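Local structure of conserved hypothetical protein (Chlorobium tepidum TLS, 1T6S) at residues 99-111 against 138-152. The protein probably takes part in chromosome partitioning during cell division as the winged-helix segregation and condensation protein ScpB. Sequence-based numbering, arbitrary orientation.
With NO3 (nitrate ion), chain N; NO3 (nitrate ion), chain V; NO3 (nitrate ion), chain C.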
ATOM      1  N   VAL A  99       9.240   7.173  -1.134  1.00 24.77           N
ATOM      2  CA  VAL A  99      10.355   6.397  -0.623  1.00 25.91           C
ATOM      3  C   VAL A  99      10.112   4.908  -0.979  1.00 24.96           C
ATOM      4  O   VAL A  99      11.015   4.217  -1.460  1.00 23.89           O
ATOM      5  CB  VAL A  99      10.533   6.590   0.919  1.00 29.76           C
ATOM      6  CG1 VAL A  99      11.570   5.601   1.470  1.00 29.83           C
ATOM      7  CG2 VAL A  99      10.980   8.022   1.212  1.00 30.74           C
ATOM      8  N   LEU A 100       8.885   4.431  -0.776  1.00 25.11           N
ATOM      9  CA  LEU A 100       8.531   3.054  -1.112  1.00 25.53           C
ATOM     10  C   LEU A 100       8.833   2.768  -2.579  1.00 25.86           C
ATOM     11  O   LEU A 100       9.317   1.694  -2.936  1.00 25.70           O
ATOM     12  CB  LEU A 100       7.038   2.797  -0.901  1.00 29.87           C
ATOM     13  CG  LEU A 100       6.695   1.515  -0.147  1.00 34.89           C
ATOM     14  CD1 LEU A 100       5.193   1.249  -0.244  1.00 34.34           C
ATOM     15  CD2 LEU A 100       7.495   0.356  -0.670  1.00 34.68           C
ATOM     16  N   ALA A 101       8.506   3.737  -3.428  1.00 24.26           N
ATOM     17  CA  ALA A 101       8.725   3.640  -4.862  1.00 23.22           C
ATOM     18  C   ALA A 101      10.217   3.542  -5.174  1.00 24.64           C
ATOM     19  O   ALA A 101      10.619   2.754  -6.025  1.00 26.58           O
ATOM     20  CB  ALA A 101       8.124   4.877  -5.565  1.00 31.00           C
ATOM     21  N   VAL A 102      11.027   4.354  -4.492  1.00 26.11           N
ATOM     22  CA  VAL A 102      12.476   4.349  -4.687  1.00 26.92           C
ATOM     23  C   VAL A 102      13.063   2.993  -4.277  1.00 27.55           C
ATOM     24  O   VAL A 102      13.933   2.444  -4.960  1.00 25.52           O
ATOM     25  CB  VAL A 102      13.162   5.490  -3.883  1.00 31.88           C
ATOM     26  CG1 VAL A 102      14.691   5.406  -4.044  1.00 34.86           C
ATOM     27  CG2 VAL A 102      12.671   6.858  -4.391  1.00 33.59           C
ATOM     28  N   VAL A 103      12.576   2.450  -3.166  1.00 27.22           N
ATOM     29  CA  VAL A 103      13.040   1.135  -2.708  1.00 26.46           C
ATOM     30  C   VAL A 103      12.641   0.045  -3.714  1.00 27.02           C
ATOM     31  O   VAL A 103      13.460  -0.807  -4.104  1.00 25.93           O
ATOM     32  CB  VAL A 103      12.491   0.804  -1.317  1.00 24.70           C
ATOM     33  CG1 VAL A 103      12.991  -0.604  -0.866  1.00 25.92           C
ATOM     34  CG2 VAL A 103      12.967   1.866  -0.338  1.00 25.12           C
ATOM     35  N   ALA A 104      11.389   0.092  -4.153  1.00 29.96           N
ATOM     36  CA  ALA A 104      10.899  -0.885  -5.113  1.00 31.19           C
ATOM     37  C   ALA A 104      11.770  -0.901  -6.345  1.00 32.40           C
ATOM     38  O   ALA A 104      12.081  -1.970  -6.879  1.00 31.47           O
ATOM     39  CB  ALA A 104       9.431  -0.578  -5.520  1.00 27.28           C
ATOM     40  N   TRP A 105      12.185   0.277  -6.801  1.00 26.67           N
ATOM     41  CA  TRP A 105      12.996   0.333  -8.010  1.00 28.81           C
ATOM     42  C   TRP A 105      14.504   0.141  -7.844  1.00 29.24           C
ATOM     43  O   TRP A 105      15.117  -0.569  -8.630  1.00 28.24           O
ATOM     44  CB  TRP A 105      12.723   1.649  -8.752  1.00 34.79           C
ATOM     45  CG  TRP A 105      13.450   1.715 -10.061  1.00 35.53           C
ATOM     46  CD1 TRP A 105      14.523   2.508 -10.368  1.00 35.66           C
ATOM     47  CD2 TRP A 105      13.181   0.929 -11.231  1.00 37.10           C
ATOM     48  NE1 TRP A 105      14.936   2.266 -11.653  1.00 37.27           N
ATOM     49  CE2 TRP A 105      14.132   1.301 -12.208  1.00 37.63           C
ATOM     50  CE3 TRP A 105      12.230  -0.054 -11.551  1.00 36.77           C
ATOM     51  CZ2 TRP A 105      14.160   0.727 -13.479  1.00 36.68           C
ATOM     52  CZ3 TRP A 105      12.261  -0.627 -12.827  1.00 37.27           C
ATOM     53  CH2 TRP A 105      13.221  -0.230 -13.770  1.00 35.77           C
ATOM     54  N   HIS A 106      15.081   0.743  -6.809  1.00 29.42           N
ATOM     55  CA  HIS A 106      16.524   0.683  -6.591  1.00 32.10           C
ATOM     56  C   HIS A 106      17.078  -0.373  -5.621  1.00 31.48           C
ATOM     57  O   HIS A 106      18.290  -0.490  -5.476  1.00 30.00           O
ATOM     58  CB  HIS A 106      17.004   2.057  -6.139  1.00 33.84           C
ATOM     59  CG  HIS A 106      16.808   3.129  -7.160  1.00 37.60           C
ATOM     60  ND1 HIS A 106      17.752   3.419  -8.125  1.00 39.30           N
ATOM     61  CD2 HIS A 106      15.770   3.970  -7.388  1.00 36.61           C
ATOM     62  CE1 HIS A 106      17.305   4.392  -8.898  1.00 38.18           C
ATOM     63  NE2 HIS A 106      16.104   4.745  -8.473  1.00 39.29           N
ATOM     64  N   GLN A 107      16.207  -1.130  -4.964  1.00 30.22           N
ATOM     65  CA  GLN A 107      16.637  -2.151  -4.014  1.00 31.60           C
ATOM     66  C   GLN A 107      17.697  -3.132  -4.542  1.00 34.70           C
ATOM     67  O   GLN A 107      17.674  -3.535  -5.710  1.00 35.16           O
ATOM     68  CB  GLN A 107      15.422  -2.938  -3.504  1.00 32.88           C
ATOM     69  CG  GLN A 107      14.612  -3.654  -4.603  1.00 32.03           C
ATOM     70  CD  GLN A 107      13.364  -4.338  -4.056  1.00 33.50           C
ATOM     71  OE1 GLN A 107      13.421  -5.037  -3.047  1.00 34.30           O
ATOM     72  NE2 GLN A 107      12.235  -4.142  -4.726  1.00 33.36           N
ATOM     73  N   PRO A 108      18.659  -3.515  -3.683  1.00 36.40           N
ATOM     74  CA  PRO A 108      18.804  -3.087  -2.286  1.00 35.69           C
ATOM     75  C   PRO A 108      19.416  -1.687  -2.254  1.00 33.36           C
ATOM     76  O   PRO A 108      20.396  -1.418  -2.947  1.00 32.50           O
ATOM     77  CB  PRO A 108      19.713  -4.166  -1.686  1.00 38.33           C
ATOM     78  CG  PRO A 108      20.539  -4.599  -2.839  1.00 39.71           C
ATOM     79  CD  PRO A 108      19.543  -4.661  -3.969  1.00 39.53           C
ATOM     80  N   VAL A 109      18.825  -0.799  -1.456  1.00 29.75           N
ATOM     81  CA  VAL A 109      19.284   0.587  -1.369  1.00 27.79           C
ATOM     82  C   VAL A 109      19.357   1.101   0.068  1.00 27.68           C
ATOM     83  O   VAL A 109      18.541   0.729   0.912  1.00 27.43           O
ATOM     84  CB  VAL A 109      18.343   1.514  -2.215  1.00 29.37           C
ATOM     85  CG1 VAL A 109      16.944   1.536  -1.618  1.00 29.83           C
ATOM     86  CG2 VAL A 109      18.912   2.913  -2.294  1.00 31.98           C
ATOM     87  N   THR A 110      20.348   1.953   0.328  1.00 27.42           N
ATOM     88  CA  THR A 110      20.565   2.548   1.651  1.00 27.31           C
ATOM     89  C   THR A 110      19.824   3.878   1.810  1.00 26.68           C
ATOM     90  O   THR A 110      19.369   4.465   0.833  1.00 25.74           O
ATOM     91  CB  THR A 110      22.051   2.882   1.880  1.00 31.85           C
ATOM     92  OG1 THR A 110      22.413   3.987   1.041  1.00 29.03           O
ATOM     93  CG2 THR A 110      22.939   1.690   1.537  1.00 31.43           C
ATOM     94  N   LYS A 111      19.744   4.357   3.050  1.00 29.60           N
ATOM     95  CA  LYS A 111      19.109   5.636   3.329  1.00 31.99           C
ATOM     96  C   LYS A 111      19.870   6.743   2.601  1.00 31.40           C
ATOM     97  O   LYS A 111      19.269   7.645   2.016  1.00 30.28           O
ATOM     98  CB  LYS A 111      19.121   5.944   4.828  1.00 33.77           C
ATOM     99  CG  LYS A 111      18.208   5.074   5.659  1.00 36.37           C
ATOM    100  CD  LYS A 111      18.076   5.603   7.084  1.00 39.73           C
ATOM    101  CE  LYS A 111      17.100   4.743   7.881  1.00 39.71           C
ATOM    102  NZ  LYS A 111      16.947   5.210   9.298  1.00 43.29           N
ATOM    103  N   ARG A 138      17.950  -6.034   3.608  1.00 35.18           N
ATOM    104  CA  ARG A 138      18.428  -7.048   2.668  1.00 36.83           C
ATOM    105  C   ARG A 138      19.904  -7.335   2.909  1.00 37.68           C
ATOM    106  O   ARG A 138      20.455  -8.286   2.356  1.00 37.65           O
ATOM    107  CB  ARG A 138      18.287  -6.564   1.226  1.00 43.63           C
ATOM    108  CG  ARG A 138      16.913  -6.677   0.635  1.00 45.56           C
ATOM    109  CD  ARG A 138      16.810  -7.887  -0.299  1.00 47.63           C
ATOM    110  NE  ARG A 138      15.713  -7.691  -1.259  1.00 47.82           N
ATOM    111  CZ  ARG A 138      14.425  -7.700  -0.931  1.00 46.10           C
ATOM    112  NH1 ARG A 138      14.058  -7.908   0.330  1.00 44.97           N
ATOM    113  NH2 ARG A 138      13.512  -7.473  -1.861  1.00 46.43           N
ATOM    114  N   GLY A 139      20.541  -6.486   3.716  1.00 40.46           N
ATOM    115  CA  GLY A 139      21.953  -6.645   4.020  1.00 39.32           C
ATOM    116  C   GLY A 139      22.622  -5.308   4.304  1.00 36.26           C
ATOM    117  O   GLY A 139      21.947  -4.363   4.692  1.00 34.86           O
ATOM    118  N   ARG A 140      23.941  -5.239   4.123  1.00 35.59           N
ATOM    119  CA  ARG A 140      24.708  -4.014   4.346  1.00 35.78           C
ATOM    120  C   ARG A 140      25.519  -3.671   3.108  1.00 36.27           C
ATOM    121  O   ARG A 140      26.156  -4.542   2.496  1.00 36.15           O
ATOM    122  CB  ARG A 140      25.634  -4.170   5.558  1.00 38.29           C
ATOM    123  CG  ARG A 140      24.908  -4.111   6.905  1.00 39.44           C
ATOM    124  CD  ARG A 140      25.879  -4.255   8.067  1.00 40.19           C
ATOM    125  NE  ARG A 140      25.207  -4.415   9.355  1.00 40.96           N
ATOM    126  CZ  ARG A 140      24.658  -3.420  10.050  1.00 41.18           C
ATOM    127  NH1 ARG A 140      24.698  -2.181   9.586  1.00 41.78           N
ATOM    128  NH2 ARG A 140      24.072  -3.664  11.214  1.00 42.59           N
ATOM    129  N   ALA A 141      25.503  -2.397   2.734  1.00 35.52           N
ATOM    130  CA  ALA A 141      26.221  -1.964   1.542  1.00 35.47           C
ATOM    131  C   ALA A 141      27.721  -1.976   1.732  1.00 37.25           C
ATOM    132  O   ALA A 141      28.222  -1.811   2.843  1.00 35.47           O
ATOM    133  CB  ALA A 141      25.769  -0.563   1.130  1.00 34.86           C
ATOM    134  N   ASP A 142      28.431  -2.154   0.626  1.00 37.08           N
ATOM    135  CA  ASP A 142      29.880  -2.155   0.661  1.00 39.62           C
ATOM    136  C   ASP A 142      30.338  -0.729   0.493  1.00 38.30           C
ATOM    137  O   ASP A 142      30.770  -0.327  -0.584  1.00 37.98           O
ATOM    138  CB  ASP A 142      30.439  -3.031  -0.450  1.00 50.34           C
ATOM    139  CG  ASP A 142      30.842  -4.389   0.056  1.00 54.20           C
ATOM    140  OD1 ASP A 142      31.735  -4.439   0.928  1.00 59.14           O
ATOM    141  OD2 ASP A 142      30.264  -5.403  -0.390  1.00 56.88           O
ATOM    142  N   SER A 143      30.197   0.045   1.561  1.00 36.39           N
ATOM    143  CA  SER A 143      30.592   1.444   1.557  1.00 35.92           C
ATOM    144  C   SER A 143      30.950   1.848   2.986  1.00 36.24           C
ATOM    145  O   SER A 143      30.661   1.116   3.947  1.00 35.84           O
ATOM    146  CB  SER A 143      29.462   2.321   0.994  1.00 36.80           C
ATOM    147  OG  SER A 143      28.269   2.151   1.731  1.00 40.15           O
ATOM    148  N   PRO A 144      31.604   3.007   3.150  1.00 42.16           N
ATOM    149  CA  PRO A 144      31.995   3.463   4.490  1.00 42.11           C
ATOM    150  C   PRO A 144      30.930   3.301   5.584  1.00 42.39           C
ATOM    151  O   PRO A 144      29.850   3.887   5.508  1.00 41.79           O
ATOM    152  CB  PRO A 144      32.381   4.920   4.247  1.00 44.10           C
ATOM    153  CG  PRO A 144      32.987   4.855   2.860  1.00 44.31           C
ATOM    154  CD  PRO A 144      31.980   4.004   2.123  1.00 43.75           C
ATOM    155  N   GLY A 145      31.240   2.504   6.603  1.00 41.26           N
ATOM    156  CA  GLY A 145      30.293   2.303   7.689  1.00 41.20           C
ATOM    157  C   GLY A 145      29.312   1.159   7.488  1.00 41.20           C
ATOM    158  O   GLY A 145      28.548   0.835   8.398  1.00 41.65           O
ATOM    159  N   ARG A 146      29.317   0.554   6.303  1.00 37.19           N
ATOM    160  CA  ARG A 146      28.431  -0.573   6.016  1.00 38.23           C
ATOM    161  C   ARG A 146      26.976  -0.299   6.367  1.00 34.66           C
ATOM    162  O   ARG A 146      26.376  -1.011   7.186  1.00 34.26           O
ATOM    163  CB  ARG A 146      28.903  -1.817   6.777  1.00 55.31           C
ATOM    164  CG  ARG A 146      29.923  -2.652   6.035  1.00 62.01           C
ATOM    165  CD  ARG A 146      29.211  -3.579   5.040  1.00 65.62           C
ATOM    166  NE  ARG A 146      30.146  -4.339   4.218  1.00 69.05           N
ATOM    167  CZ  ARG A 146      31.061  -5.180   4.694  1.00 71.84           C
ATOM    168  NH1 ARG A 146      31.169  -5.376   6.005  1.00 71.00           N
ATOM    169  NH2 ARG A 146      31.868  -5.822   3.851  1.00 72.95           N
ATOM    170  N   PRO A 147      26.378   0.723   5.738  1.00 31.01           N
ATOM    171  CA  PRO A 147      24.974   1.034   6.039  1.00 29.48           C
ATOM    172  C   PRO A 147      23.995  -0.039   5.567  1.00 27.42           C
ATOM    173  O   PRO A 147      24.244  -0.733   4.590  1.00 25.18           O
ATOM    174  CB  PRO A 147      24.755   2.373   5.340  1.00 33.54           C
ATOM    175  CG  PRO A 147      25.708   2.286   4.144  1.00 33.82           C
ATOM    176  CD  PRO A 147      26.946   1.662   4.753  1.00 35.00           C
ATOM    177  N   LEU A 148      22.886  -0.165   6.288  1.00 31.70           N
ATOM    178  CA  LEU A 148      21.844  -1.132   5.971  1.00 30.23           C
ATOM    179  C   LEU A 148      21.212  -0.812   4.625  1.00 31.41           C
ATOM    180  O   LEU A 148      21.040   0.364   4.275  1.00 28.67           O
ATOM    181  CB  LEU A 148      20.756  -1.094   7.050  1.00 33.61           C
ATOM    182  CG  LEU A 148      21.188  -1.505   8.465  1.00 33.09           C
ATOM    183  CD1 LEU A 148      20.068  -1.265   9.480  1.00 33.21           C
ATOM    184  CD2 LEU A 148      21.565  -2.976   8.425  1.00 34.04           C
ATOM    185  N   GLN A 149      20.883  -1.865   3.876  1.00 27.23           N
ATOM    186  CA  GLN A 149      20.229  -1.751   2.568  1.00 27.49           C
ATOM    187  C   GLN A 149      18.826  -2.272   2.752  1.00 28.75           C
ATOM    188  O   GLN A 149      18.616  -3.222   3.510  1.00 32.75           O
ATOM    189  CB  GLN A 149      20.934  -2.621   1.530  1.00 29.73           C
ATOM    190  CG  GLN A 149      22.376  -2.264   1.295  1.00 30.69           C
ATOM    191  CD  GLN A 149      23.046  -3.266   0.393  1.00 31.74           C
ATOM    192  OE1 GLN A 149      23.146  -4.445   0.734  1.00 31.62           O
ATOM    193  NE2 GLN A 149      23.495  -2.811  -0.769  1.00 34.88           N
ATOM    194  N   TYR A 150      17.863  -1.670   2.064  1.00 29.91           N
ATOM    195  CA  TYR A 150      16.471  -2.102   2.191  1.00 28.70           C
ATOM    196  C   TYR A 150      15.868  -2.615   0.905  1.00 28.10           C
ATOM    197  O   TYR A 150      16.341  -2.296  -0.179  1.00 28.23           O
ATOM    198  CB  TYR A 150      15.605  -0.964   2.730  1.00 27.78           C
ATOM    199  CG  TYR A 150      16.077  -0.431   4.058  1.00 27.70           C
ATOM    200  CD1 TYR A 150      17.052   0.563   4.134  1.00 28.29           C
ATOM    201  CD2 TYR A 150      15.589  -0.962   5.244  1.00 27.78           C
ATOM    202  CE1 TYR A 150      17.530   1.007   5.375  1.00 27.48           C
ATOM    203  CE2 TYR A 150      16.062  -0.526   6.471  1.00 29.18           C
ATOM    204  CZ  TYR A 150      17.029   0.453   6.529  1.00 29.07           C
ATOM    205  OH  TYR A 150      17.493   0.854   7.758  1.00 31.80           O
ATOM    206  N   GLY A 151      14.821  -3.422   1.044  1.00 26.44           N
ATOM    207  CA  GLY A 151      14.128  -3.971  -0.112  1.00 27.83           C
ATOM    208  C   GLY A 151      12.665  -4.124   0.277  1.00 28.83           C
ATOM    209  O   GLY A 151      12.346  -4.039   1.457  1.00 27.52           O
ATOM    210  N   THR A 152      11.779  -4.331  -0.694  1.00 30.41           N
ATOM    211  CA  THR A 152      10.361  -4.496  -0.399  1.00 31.36           C
ATOM    212  C   THR A 152      10.130  -5.906   0.165  1.00 34.11           C
ATOM    213  O   THR A 152      11.000  -6.767   0.054  1.00 34.71           O
ATOM    214  CB  THR A 152       9.484  -4.275  -1.674  1.00 30.55           C
ATOM    215  OG1 THR A 152      10.008  -5.054  -2.753  1.00 27.09           O
ATOM    216  CG2 THR A 152       9.471  -2.786  -2.072  1.00 29.84           C
TER
HETATM  217  N   NO3 N 401       9.007  -4.866  -5.883  1.00 40.82           N
HETATM  218  O1  NO3 N 401       8.443  -5.084  -6.974  1.00 39.57           O
HETATM  219  O2  NO3 N 401       9.879  -5.636  -5.558  1.00 43.05           O
HETATM  220  O3  NO3 N 401       8.641  -3.906  -5.234  1.00 36.09           O
HETATM  221  N   NO3 V 419      25.468  -7.521  10.901  1.00 49.61           N
HETATM  222  O1  NO3 V 419      25.025  -7.244   9.769  1.00 48.38           O
HETATM  223  O2  NO3 V 419      25.573  -6.623  11.679  1.00 48.60           O
HETATM  224  O3  NO3 V 419      25.756  -8.675  11.125  1.00 50.51           O
HETATM  225  N   NO3 C 402      14.165   7.120   8.011  1.00 38.95           N
HETATM  226  O1  NO3 C 402      15.367   7.395   8.239  1.00 39.41           O
HETATM  227  O2  NO3 C 402      13.748   7.381   6.922  1.00 40.77           O
HETATM  228  O3  NO3 C 402      13.530   6.618   8.900  1.00 37.70           O
HETATM  229  O   HOH W   1      22.823  -0.451  -1.982  1.00 37.59           O
HETATM  230  O   HOH W   2      20.785   2.843   5.357  1.00 24.12           O
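Q107, the first residue beyond helix 87-106, reaches its side chain across to the end of strand 148-152, meeting the T152 side chain at about a right angle. Its CB packs against Y150 O and G151 CA. CG lies between the backbone N and carbonyl carbon (chi1 59°), and the chain runs extended (chi2 -176°), which carries the amide to T152. There OE1 accepts a hydrogen bond from T152 N at 3.0 Å, the donor above the carbonyl plane, while NE2 donates to T152 OG1 at 3.1 Å. Q107 NE2 also donates to A104 O (3.1 Å), closely in the amide plane, and weakly to a nitrate, probably from the crystallisation liquor. R138 NH2 lies 2.7 Å from Q107 OE1, at too poor an angle for a hydrogen bond. The R138 guanidinium has G151 CA over the centre of one face, donates from NH1 and NH2 to T152 O, and salt-bridges E136 through NH1. G151 suits this crowding, since a CB there would clash with Q107 OE1 and R138 CZ. An alanine in place of Q107 removes the amide, and T152 N would probably lose its acceptor and A104 O its side-chain donor. Beyond the cis peptide before P108, V109 and Y150 form an antiparallel hydrogen-bonded pair. P108 and Q149 lie side by side, pointing the same way, and T110 CG2 meets A141 CB (3.6 Å), while T110 OG1 caps E113 N. In this winged helix-turn-helix domain, one primary amide thus satisfies backbone and hydroxyl groups, tying the helix end to the last strand of the wing.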